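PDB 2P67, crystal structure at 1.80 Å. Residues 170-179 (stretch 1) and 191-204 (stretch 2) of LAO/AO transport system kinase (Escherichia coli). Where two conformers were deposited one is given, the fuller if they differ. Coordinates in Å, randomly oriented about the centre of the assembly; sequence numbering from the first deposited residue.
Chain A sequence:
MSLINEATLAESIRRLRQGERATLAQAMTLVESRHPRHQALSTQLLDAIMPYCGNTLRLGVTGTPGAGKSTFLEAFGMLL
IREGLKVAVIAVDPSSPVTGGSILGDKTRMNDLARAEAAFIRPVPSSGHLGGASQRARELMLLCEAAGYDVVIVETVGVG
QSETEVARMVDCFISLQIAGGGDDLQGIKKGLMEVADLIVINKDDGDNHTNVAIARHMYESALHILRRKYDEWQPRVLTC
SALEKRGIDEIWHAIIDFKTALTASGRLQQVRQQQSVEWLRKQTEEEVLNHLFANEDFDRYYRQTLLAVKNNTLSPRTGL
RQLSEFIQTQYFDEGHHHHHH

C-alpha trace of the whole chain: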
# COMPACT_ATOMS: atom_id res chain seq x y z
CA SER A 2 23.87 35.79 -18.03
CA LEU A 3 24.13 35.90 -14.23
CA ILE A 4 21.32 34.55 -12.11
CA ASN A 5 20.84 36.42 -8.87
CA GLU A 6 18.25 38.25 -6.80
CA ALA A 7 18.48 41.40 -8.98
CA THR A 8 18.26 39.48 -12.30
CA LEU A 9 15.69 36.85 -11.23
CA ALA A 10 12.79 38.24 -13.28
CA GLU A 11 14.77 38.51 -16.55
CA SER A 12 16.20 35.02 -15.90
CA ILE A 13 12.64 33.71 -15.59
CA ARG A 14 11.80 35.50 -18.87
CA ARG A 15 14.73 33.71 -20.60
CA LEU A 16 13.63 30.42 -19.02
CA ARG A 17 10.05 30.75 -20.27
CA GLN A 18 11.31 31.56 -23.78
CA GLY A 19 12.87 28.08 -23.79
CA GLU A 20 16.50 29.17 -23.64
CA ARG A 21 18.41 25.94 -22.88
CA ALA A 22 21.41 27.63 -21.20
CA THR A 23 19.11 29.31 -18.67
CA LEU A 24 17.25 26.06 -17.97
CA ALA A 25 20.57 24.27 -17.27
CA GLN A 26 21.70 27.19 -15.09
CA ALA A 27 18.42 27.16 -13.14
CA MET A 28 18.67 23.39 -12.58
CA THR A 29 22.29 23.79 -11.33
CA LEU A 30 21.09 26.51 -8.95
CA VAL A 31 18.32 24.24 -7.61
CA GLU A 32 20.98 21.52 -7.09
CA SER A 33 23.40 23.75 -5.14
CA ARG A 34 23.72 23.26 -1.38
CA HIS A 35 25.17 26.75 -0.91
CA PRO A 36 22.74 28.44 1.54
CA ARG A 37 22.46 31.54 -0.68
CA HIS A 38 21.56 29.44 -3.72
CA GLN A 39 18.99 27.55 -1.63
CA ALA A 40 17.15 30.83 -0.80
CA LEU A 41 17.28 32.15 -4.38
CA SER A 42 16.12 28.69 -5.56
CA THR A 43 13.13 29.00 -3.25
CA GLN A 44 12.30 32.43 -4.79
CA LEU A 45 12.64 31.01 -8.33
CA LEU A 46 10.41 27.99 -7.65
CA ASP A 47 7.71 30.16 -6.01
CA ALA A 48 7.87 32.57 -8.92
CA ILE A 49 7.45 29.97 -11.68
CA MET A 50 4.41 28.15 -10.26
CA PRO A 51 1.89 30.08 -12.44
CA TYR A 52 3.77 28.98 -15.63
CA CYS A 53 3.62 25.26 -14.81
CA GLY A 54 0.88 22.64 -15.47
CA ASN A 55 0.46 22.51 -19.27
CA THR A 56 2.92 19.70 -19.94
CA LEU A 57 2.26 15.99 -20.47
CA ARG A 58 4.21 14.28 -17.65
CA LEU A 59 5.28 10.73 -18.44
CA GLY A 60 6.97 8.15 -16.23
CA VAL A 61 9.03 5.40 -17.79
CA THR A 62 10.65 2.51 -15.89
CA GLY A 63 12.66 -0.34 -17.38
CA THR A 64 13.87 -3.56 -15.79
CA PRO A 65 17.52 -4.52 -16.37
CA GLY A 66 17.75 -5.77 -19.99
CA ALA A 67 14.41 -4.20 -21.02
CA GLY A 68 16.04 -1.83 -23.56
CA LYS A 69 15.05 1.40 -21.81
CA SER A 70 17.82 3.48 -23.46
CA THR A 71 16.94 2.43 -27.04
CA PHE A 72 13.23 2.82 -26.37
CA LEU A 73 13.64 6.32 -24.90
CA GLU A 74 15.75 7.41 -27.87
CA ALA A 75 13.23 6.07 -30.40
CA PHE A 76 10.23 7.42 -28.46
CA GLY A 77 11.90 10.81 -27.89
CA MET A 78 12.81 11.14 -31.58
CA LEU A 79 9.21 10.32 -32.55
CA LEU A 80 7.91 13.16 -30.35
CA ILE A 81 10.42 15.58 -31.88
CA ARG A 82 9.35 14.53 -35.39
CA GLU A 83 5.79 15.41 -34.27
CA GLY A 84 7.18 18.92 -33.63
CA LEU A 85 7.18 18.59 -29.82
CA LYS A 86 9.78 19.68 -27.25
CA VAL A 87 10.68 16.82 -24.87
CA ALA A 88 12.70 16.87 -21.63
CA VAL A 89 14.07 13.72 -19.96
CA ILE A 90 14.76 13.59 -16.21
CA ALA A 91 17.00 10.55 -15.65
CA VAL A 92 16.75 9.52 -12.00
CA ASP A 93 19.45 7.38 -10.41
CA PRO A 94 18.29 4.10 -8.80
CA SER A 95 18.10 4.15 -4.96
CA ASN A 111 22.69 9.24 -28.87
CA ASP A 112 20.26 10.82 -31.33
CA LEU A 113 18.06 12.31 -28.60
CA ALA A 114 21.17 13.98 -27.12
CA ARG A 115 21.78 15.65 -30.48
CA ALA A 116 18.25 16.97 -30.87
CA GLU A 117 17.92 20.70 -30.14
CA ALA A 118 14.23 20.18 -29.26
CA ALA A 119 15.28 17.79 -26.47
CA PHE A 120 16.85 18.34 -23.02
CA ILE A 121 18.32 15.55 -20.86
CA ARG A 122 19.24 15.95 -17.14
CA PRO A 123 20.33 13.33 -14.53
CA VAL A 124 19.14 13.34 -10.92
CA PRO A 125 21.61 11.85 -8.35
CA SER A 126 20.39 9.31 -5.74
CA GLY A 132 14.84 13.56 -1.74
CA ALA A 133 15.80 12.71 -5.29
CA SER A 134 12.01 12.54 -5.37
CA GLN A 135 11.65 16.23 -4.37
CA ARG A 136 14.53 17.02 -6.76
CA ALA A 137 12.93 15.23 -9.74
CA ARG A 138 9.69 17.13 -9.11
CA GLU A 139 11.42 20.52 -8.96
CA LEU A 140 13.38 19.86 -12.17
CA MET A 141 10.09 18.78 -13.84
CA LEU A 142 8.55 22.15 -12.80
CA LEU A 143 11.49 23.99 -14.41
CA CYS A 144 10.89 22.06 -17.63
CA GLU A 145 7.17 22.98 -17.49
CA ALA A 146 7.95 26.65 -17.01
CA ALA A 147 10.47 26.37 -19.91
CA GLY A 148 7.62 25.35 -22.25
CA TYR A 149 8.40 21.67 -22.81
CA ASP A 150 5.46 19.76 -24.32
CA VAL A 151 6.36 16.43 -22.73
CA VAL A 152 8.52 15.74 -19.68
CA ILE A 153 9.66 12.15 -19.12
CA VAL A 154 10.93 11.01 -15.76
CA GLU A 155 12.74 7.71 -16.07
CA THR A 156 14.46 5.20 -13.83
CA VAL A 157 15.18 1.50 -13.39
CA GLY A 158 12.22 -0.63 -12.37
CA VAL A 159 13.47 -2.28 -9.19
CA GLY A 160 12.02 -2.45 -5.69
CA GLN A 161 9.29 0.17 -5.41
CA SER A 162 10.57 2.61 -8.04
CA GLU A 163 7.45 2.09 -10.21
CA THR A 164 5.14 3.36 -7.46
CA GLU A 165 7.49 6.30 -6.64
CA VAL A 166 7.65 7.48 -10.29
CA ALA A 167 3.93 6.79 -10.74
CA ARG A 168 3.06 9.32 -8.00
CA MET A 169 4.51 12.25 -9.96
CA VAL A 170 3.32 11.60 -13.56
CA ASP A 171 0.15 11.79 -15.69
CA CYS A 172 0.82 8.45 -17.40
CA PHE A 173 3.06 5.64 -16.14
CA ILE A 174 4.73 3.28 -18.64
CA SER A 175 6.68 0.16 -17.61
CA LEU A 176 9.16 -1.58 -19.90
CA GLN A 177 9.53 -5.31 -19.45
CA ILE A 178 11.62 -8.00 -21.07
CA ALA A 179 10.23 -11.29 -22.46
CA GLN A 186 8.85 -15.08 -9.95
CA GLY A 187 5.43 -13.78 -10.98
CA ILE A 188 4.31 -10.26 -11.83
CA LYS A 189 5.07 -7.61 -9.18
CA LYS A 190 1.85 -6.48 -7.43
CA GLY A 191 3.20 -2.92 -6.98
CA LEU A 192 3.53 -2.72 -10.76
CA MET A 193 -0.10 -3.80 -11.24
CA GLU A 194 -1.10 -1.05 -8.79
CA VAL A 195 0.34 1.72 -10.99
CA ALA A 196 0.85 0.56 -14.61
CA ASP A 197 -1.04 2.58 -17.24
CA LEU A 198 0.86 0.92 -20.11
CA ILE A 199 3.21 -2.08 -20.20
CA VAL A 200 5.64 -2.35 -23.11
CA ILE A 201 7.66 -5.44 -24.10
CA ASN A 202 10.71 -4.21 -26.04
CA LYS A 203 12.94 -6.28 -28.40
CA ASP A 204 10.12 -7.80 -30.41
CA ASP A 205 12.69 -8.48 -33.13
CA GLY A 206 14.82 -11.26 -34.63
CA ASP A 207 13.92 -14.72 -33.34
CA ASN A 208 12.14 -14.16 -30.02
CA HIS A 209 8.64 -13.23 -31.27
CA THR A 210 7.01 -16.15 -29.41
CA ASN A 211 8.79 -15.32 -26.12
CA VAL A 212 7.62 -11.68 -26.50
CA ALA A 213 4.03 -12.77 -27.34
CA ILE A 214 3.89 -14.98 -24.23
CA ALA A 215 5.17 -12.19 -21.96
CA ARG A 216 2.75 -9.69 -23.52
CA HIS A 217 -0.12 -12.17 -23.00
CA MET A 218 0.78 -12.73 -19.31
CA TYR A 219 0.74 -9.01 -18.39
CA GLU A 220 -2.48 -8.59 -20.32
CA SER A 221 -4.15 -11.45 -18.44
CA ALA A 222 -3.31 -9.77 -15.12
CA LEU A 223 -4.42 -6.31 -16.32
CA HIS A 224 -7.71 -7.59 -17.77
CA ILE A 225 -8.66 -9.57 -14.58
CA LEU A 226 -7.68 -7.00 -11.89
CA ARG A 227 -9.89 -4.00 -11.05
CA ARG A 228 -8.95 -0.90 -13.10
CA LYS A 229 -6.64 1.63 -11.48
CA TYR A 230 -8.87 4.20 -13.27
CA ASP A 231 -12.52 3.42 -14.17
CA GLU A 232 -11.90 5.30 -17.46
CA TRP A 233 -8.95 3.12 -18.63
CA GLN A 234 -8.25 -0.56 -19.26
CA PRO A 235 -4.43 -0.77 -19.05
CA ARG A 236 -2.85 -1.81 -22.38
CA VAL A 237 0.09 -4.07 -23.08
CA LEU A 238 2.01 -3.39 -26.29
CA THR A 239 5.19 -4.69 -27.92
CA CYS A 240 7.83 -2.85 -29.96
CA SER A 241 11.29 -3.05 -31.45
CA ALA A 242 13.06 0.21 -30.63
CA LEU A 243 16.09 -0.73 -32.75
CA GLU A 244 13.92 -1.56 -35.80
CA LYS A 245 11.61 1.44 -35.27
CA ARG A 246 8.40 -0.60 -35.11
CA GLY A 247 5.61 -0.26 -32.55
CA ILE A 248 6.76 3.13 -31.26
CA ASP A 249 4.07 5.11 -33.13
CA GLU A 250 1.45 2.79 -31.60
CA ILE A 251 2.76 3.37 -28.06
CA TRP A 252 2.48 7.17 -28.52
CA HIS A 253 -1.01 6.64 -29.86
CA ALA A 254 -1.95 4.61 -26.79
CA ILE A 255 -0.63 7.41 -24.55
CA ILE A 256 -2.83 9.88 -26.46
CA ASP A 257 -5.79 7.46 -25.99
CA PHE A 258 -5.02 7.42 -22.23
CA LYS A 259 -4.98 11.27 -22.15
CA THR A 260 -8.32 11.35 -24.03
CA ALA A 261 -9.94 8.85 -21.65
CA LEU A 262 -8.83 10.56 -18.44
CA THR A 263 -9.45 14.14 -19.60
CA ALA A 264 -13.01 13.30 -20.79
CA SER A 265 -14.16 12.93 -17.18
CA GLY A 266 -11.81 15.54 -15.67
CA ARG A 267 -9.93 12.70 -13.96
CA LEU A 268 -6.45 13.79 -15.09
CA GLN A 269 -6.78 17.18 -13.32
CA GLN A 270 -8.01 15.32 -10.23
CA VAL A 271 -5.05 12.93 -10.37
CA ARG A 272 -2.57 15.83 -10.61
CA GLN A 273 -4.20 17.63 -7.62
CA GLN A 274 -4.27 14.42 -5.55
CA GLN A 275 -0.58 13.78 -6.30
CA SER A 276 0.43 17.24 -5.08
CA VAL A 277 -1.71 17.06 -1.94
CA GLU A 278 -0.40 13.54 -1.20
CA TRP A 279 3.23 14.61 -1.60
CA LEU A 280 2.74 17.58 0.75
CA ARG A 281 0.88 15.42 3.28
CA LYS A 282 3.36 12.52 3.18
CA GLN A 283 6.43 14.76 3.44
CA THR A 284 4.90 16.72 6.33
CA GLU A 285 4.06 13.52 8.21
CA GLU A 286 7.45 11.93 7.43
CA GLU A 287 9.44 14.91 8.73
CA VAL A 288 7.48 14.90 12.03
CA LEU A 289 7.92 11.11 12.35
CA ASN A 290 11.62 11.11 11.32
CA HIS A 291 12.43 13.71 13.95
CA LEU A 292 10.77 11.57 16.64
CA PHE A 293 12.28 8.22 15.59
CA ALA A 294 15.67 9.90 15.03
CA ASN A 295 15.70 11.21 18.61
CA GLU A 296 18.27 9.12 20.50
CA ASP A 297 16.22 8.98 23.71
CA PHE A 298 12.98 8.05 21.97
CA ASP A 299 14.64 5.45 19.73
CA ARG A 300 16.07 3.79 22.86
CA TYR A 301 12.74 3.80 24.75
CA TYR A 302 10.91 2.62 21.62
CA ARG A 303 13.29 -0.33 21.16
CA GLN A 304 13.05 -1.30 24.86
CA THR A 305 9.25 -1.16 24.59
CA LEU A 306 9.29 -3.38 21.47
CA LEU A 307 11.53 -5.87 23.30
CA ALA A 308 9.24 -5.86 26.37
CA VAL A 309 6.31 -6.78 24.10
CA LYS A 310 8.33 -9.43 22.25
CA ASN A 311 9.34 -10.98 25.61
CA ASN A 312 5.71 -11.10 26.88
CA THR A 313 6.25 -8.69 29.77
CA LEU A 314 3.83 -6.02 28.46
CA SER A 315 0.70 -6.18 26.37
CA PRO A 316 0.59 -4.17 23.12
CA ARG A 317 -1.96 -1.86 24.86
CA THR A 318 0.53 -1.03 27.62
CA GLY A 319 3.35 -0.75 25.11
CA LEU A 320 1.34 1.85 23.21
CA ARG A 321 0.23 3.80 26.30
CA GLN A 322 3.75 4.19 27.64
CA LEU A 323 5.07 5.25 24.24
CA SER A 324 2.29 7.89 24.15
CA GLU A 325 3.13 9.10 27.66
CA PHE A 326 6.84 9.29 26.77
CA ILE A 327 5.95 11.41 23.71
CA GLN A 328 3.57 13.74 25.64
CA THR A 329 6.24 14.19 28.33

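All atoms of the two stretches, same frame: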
# COMPACT_ATOMS: atom_id res chain seq x y z
N VAL A 170 3.50 11.51 -12.09
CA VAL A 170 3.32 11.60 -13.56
C VAL A 170 1.85 11.42 -13.94
O VAL A 170 1.07 10.87 -13.16
CB VAL A 170 4.20 10.57 -14.34
CG1 VAL A 170 5.70 10.83 -14.09
CG2 VAL A 170 3.79 9.12 -14.01
N ASP A 171 1.50 11.89 -15.14
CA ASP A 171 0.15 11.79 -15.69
C ASP A 171 -0.11 10.37 -16.19
O ASP A 171 -1.21 9.84 -16.05
CB ASP A 171 -0.02 12.74 -16.89
CG ASP A 171 0.15 14.21 -16.52
OD1 ASP A 171 -0.12 14.56 -15.34
OD2 ASP A 171 0.49 15.00 -17.42
N CYS A 172 0.93 9.77 -16.77
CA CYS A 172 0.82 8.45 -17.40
C CYS A 172 2.10 7.67 -17.14
O CYS A 172 3.20 8.15 -17.45
CB CYS A 172 0.56 8.58 -18.91
SG CYS A 172 0.36 6.96 -19.77
N PHE A 173 1.93 6.46 -16.56
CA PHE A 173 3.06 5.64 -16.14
C PHE A 173 3.22 4.42 -17.05
O PHE A 173 2.30 3.59 -17.17
CB PHE A 173 2.94 5.19 -14.69
CG PHE A 173 4.09 4.34 -14.26
CD1 PHE A 173 5.37 4.88 -14.17
CD2 PHE A 173 3.92 2.97 -14.05
CE1 PHE A 173 6.45 4.07 -13.82
CE2 PHE A 173 4.99 2.17 -13.71
CZ PHE A 173 6.25 2.71 -13.60
N ILE A 174 4.40 4.31 -17.64
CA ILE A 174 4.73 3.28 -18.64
C ILE A 174 5.87 2.40 -18.13
O ILE A 174 6.94 2.90 -17.75
CB ILE A 174 5.12 3.89 -20.01
CG1 ILE A 174 4.00 4.78 -20.56
CG2 ILE A 174 5.46 2.76 -21.01
CD1 ILE A 174 4.32 6.27 -20.54
N SER A 175 5.66 1.09 -18.11
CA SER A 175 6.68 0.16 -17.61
C SER A 175 7.20 -0.69 -18.76
O SER A 175 6.42 -1.32 -19.46
CB SER A 175 6.12 -0.73 -16.51
OG SER A 175 7.05 -1.75 -16.15
N LEU A 176 8.52 -0.72 -18.92
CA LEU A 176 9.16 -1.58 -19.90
C LEU A 176 9.59 -2.88 -19.26
O LEU A 176 10.21 -2.90 -18.18
CB LEU A 176 10.35 -0.89 -20.56
CG LEU A 176 9.97 -0.21 -21.87
CD1 LEU A 176 9.19 1.05 -21.57
CD2 LEU A 176 11.24 0.09 -22.65
N GLN A 177 9.24 -3.96 -19.94
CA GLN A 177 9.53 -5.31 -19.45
C GLN A 177 10.24 -6.11 -20.53
O GLN A 177 10.14 -5.81 -21.71
CB GLN A 177 8.24 -6.03 -19.03
CG GLN A 177 7.43 -5.35 -17.89
CD GLN A 177 8.14 -5.31 -16.53
OE1 GLN A 177 8.89 -6.22 -16.17
NE2 GLN A 177 7.87 -4.27 -15.75
N ILE A 178 10.99 -7.12 -20.10
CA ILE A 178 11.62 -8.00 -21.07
C ILE A 178 10.95 -9.37 -21.09
O ILE A 178 10.43 -9.82 -20.06
CB ILE A 178 13.18 -8.02 -20.92
CG1 ILE A 178 13.82 -8.28 -22.28
CG2 ILE A 178 13.63 -8.98 -19.80
CD1 ILE A 178 13.62 -7.12 -23.27
N ALA A 179 10.94 -10.02 -22.26
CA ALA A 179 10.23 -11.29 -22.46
C ALA A 179 10.66 -12.37 -21.49
O ALA A 179 11.86 -12.53 -21.24
N GLY A 191 3.01 -4.37 -6.99
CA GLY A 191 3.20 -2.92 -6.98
C GLY A 191 3.13 -2.35 -8.39
O GLY A 191 2.60 -1.27 -8.59
N LEU A 192 3.63 -3.11 -9.36
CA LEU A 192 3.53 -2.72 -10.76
C LEU A 192 2.07 -2.70 -11.24
O LEU A 192 1.62 -1.73 -11.87
CB LEU A 192 4.36 -3.66 -11.62
CG LEU A 192 4.22 -3.40 -13.12
CD1 LEU A 192 4.66 -1.95 -13.43
CD2 LEU A 192 5.05 -4.46 -13.86
N MET A 193 1.32 -3.76 -10.92
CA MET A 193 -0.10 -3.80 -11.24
C MET A 193 -0.87 -2.62 -10.64
O MET A 193 -1.80 -2.13 -11.26
CB MET A 193 -0.73 -5.14 -10.82
CG MET A 193 -0.11 -6.37 -11.55
SD MET A 193 -0.44 -6.37 -13.34
CE MET A 193 0.97 -5.62 -14.05
N GLU A 194 -0.47 -2.19 -9.45
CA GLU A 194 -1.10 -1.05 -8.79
C GLU A 194 -1.05 0.24 -9.61
O GLU A 194 -1.99 1.06 -9.57
CB GLU A 194 -0.45 -0.79 -7.42
CG GLU A 194 -0.71 -1.89 -6.41
CD GLU A 194 -2.08 -1.81 -5.76
OE1 GLU A 194 -2.89 -0.91 -6.10
OE2 GLU A 194 -2.35 -2.66 -4.90
N VAL A 195 0.05 0.42 -10.36
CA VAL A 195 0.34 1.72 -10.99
C VAL A 195 0.44 1.75 -12.51
O VAL A 195 0.33 2.82 -13.10
CB VAL A 195 1.63 2.34 -10.38
CG1 VAL A 195 1.48 2.54 -8.85
CG2 VAL A 195 2.86 1.52 -10.72
N ALA A 196 0.64 0.59 -13.16
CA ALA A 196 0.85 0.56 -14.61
C ALA A 196 -0.32 1.15 -15.39
O ALA A 196 -1.45 0.72 -15.20
CB ALA A 196 1.14 -0.87 -15.11
N ASP A 197 -0.04 2.13 -16.26
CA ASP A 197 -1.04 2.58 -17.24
C ASP A 197 -0.84 1.88 -18.58
O ASP A 197 -1.82 1.56 -19.30
CB ASP A 197 -1.00 4.11 -17.41
CG ASP A 197 -1.36 4.83 -16.12
OD1 ASP A 197 -2.28 4.36 -15.41
OD2 ASP A 197 -0.70 5.84 -15.80
N LEU A 198 0.44 1.69 -18.93
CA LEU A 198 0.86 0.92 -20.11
C LEU A 198 2.04 0.02 -19.75
O LEU A 198 2.91 0.42 -18.98
CB LEU A 198 1.24 1.87 -21.26
CG LEU A 198 0.06 2.64 -21.87
CD1 LEU A 198 0.51 3.89 -22.64
CD2 LEU A 198 -0.76 1.72 -22.76
N ILE A 199 2.06 -1.20 -20.29
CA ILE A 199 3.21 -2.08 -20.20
C ILE A 199 3.72 -2.28 -21.62
O ILE A 199 2.91 -2.47 -22.55
CB ILE A 199 2.87 -3.48 -19.61
CG1 ILE A 199 2.27 -3.35 -18.21
CG2 ILE A 199 4.12 -4.39 -19.61
CD1 ILE A 199 3.25 -3.13 -17.10
N VAL A 200 5.03 -2.21 -21.79
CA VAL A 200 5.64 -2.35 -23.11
C VAL A 200 6.70 -3.45 -23.05
O VAL A 200 7.55 -3.46 -22.16
CB VAL A 200 6.27 -1.02 -23.61
CG1 VAL A 200 7.08 -1.28 -24.89
CG2 VAL A 200 5.19 0.08 -23.85
N ILE A 201 6.65 -4.39 -24.00
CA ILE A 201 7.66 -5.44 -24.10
C ILE A 201 8.55 -5.07 -25.27
O ILE A 201 8.11 -5.11 -26.43
CB ILE A 201 7.04 -6.87 -24.31
CG1 ILE A 201 5.81 -7.13 -23.40
CG2 ILE A 201 8.12 -7.96 -24.20
CD1 ILE A 201 6.10 -7.25 -21.87
N ASN A 202 9.78 -4.64 -24.98
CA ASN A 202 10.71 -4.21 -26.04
C ASN A 202 11.44 -5.43 -26.61
O ASN A 202 11.37 -6.52 -26.04
CB ASN A 202 11.69 -3.15 -25.48
CG ASN A 202 12.40 -2.31 -26.57
OD1 ASN A 202 12.03 -2.30 -27.76
ND2 ASN A 202 13.44 -1.59 -26.14
N LYS A 203 12.10 -5.24 -27.75
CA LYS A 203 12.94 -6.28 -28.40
C LYS A 203 12.09 -7.37 -29.02
O LYS A 203 12.47 -8.55 -29.05
CB LYS A 203 13.99 -6.86 -27.44
CG LYS A 203 14.93 -5.80 -26.85
CD LYS A 203 15.96 -6.39 -25.90
CE LYS A 203 16.82 -5.27 -25.32
NZ LYS A 203 17.65 -5.74 -24.17
N ASP A 204 10.93 -6.96 -29.54
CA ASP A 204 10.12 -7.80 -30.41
C ASP A 204 10.76 -7.78 -31.80
O ASP A 204 10.25 -7.16 -32.73
CB ASP A 204 8.66 -7.30 -30.49
CG ASP A 204 7.72 -8.35 -31.10
OD1 ASP A 204 8.20 -9.47 -31.38
OD2 ASP A 204 6.52 -8.06 -31.30
O HOH W 1 -1.48 7.77 -14.22
O HOH W 2 11.79 -9.14 -24.73

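Two parallel strands carry this contact, and their backbone ladder sets the starting points of the strand side chains. Ser175 N donates to Leu198 O (3.0 Å), Val200 N to Ser175 O (2.9 Å) and Gln177 N to Val200 O (2.8 Å), so stretch 1 contributes Ser175 N and O and Gln177 N; stretch 2 answers with Leu198 O and with Val200 N and O. The ladder frays at its end: Asn202 N reaches Gln177 O only weakly, at 3.5 Å.

At the other end a side chain takes over the role of a strand carbonyl. Asp197, with chi1 at m (-63°) and CB pointing toward stretch 1, brings OD2 to 2.8 Å from Phe173 N. In return Phe173 O accepts from both Asp197 N (2.9 Å) and Leu198 N (3.2 Å), so the residue is held through both its backbone polar atoms. A water donates to Asp197 OD2 (2.6 Å) and to Asp171 O (2.8 Å), tying the carboxylate two residues further back along stretch 1.

Alternation sorts the side chains. Ile174, Leu176, Leu198 and Val200 share one face of the sheet. Val200 is t, which sets its CG2 3.9 Å from Ile174 CG2, a diagonal contact that links successive bridge pairs on this face. Ile174 is m at chi1, but its chi2 of 109° lies between wells; its CG1 sits 4.1 Å from Leu198 CB. Leu176 is likewise off-well at chi1 (-94°), with CD1 4.1 Å from Val200 CB. Good packing here evidently coexists with imperfect rotamers.

On the face of Ser175, Gln177, Ile199 and Ile201, both isoleucines are m,m, and their ends come nearer to stretch 1 than the CA-to-CB direction suggests: Ile199 CD1 lies 3.8 Å from Ser175 CB, and Ile201 CD1 3.8 Å from Gln177 CB. Gln177 is folded m,m, turning its amide back along its own strand so that NE2 donates to Ser175 OG (2.7 Å). This buried polar pair sits among aliphatic neighbours, with Gln177 NE2 3.4 Å from Leu192 CD2.

Leu192 reaches down from the helix, whose axis passes 9.8 Å from that of the stretch 1 strand. Its t,p rotamer places CD1 3.6 Å from Ser175 CB and 4.1 Å from Phe173 CE2, at the edge of the ring. Phe173 itself is t, directing its ring toward Leu192, Val195 and Ala196, where CE2 lies 3.7 Å from Val195 CG2 and CD2 3.9 Å from Ala196 CA. The small serine is approached closely by the larger Leu192, while Phe173 packs against Leu192, Val195 and Ala196.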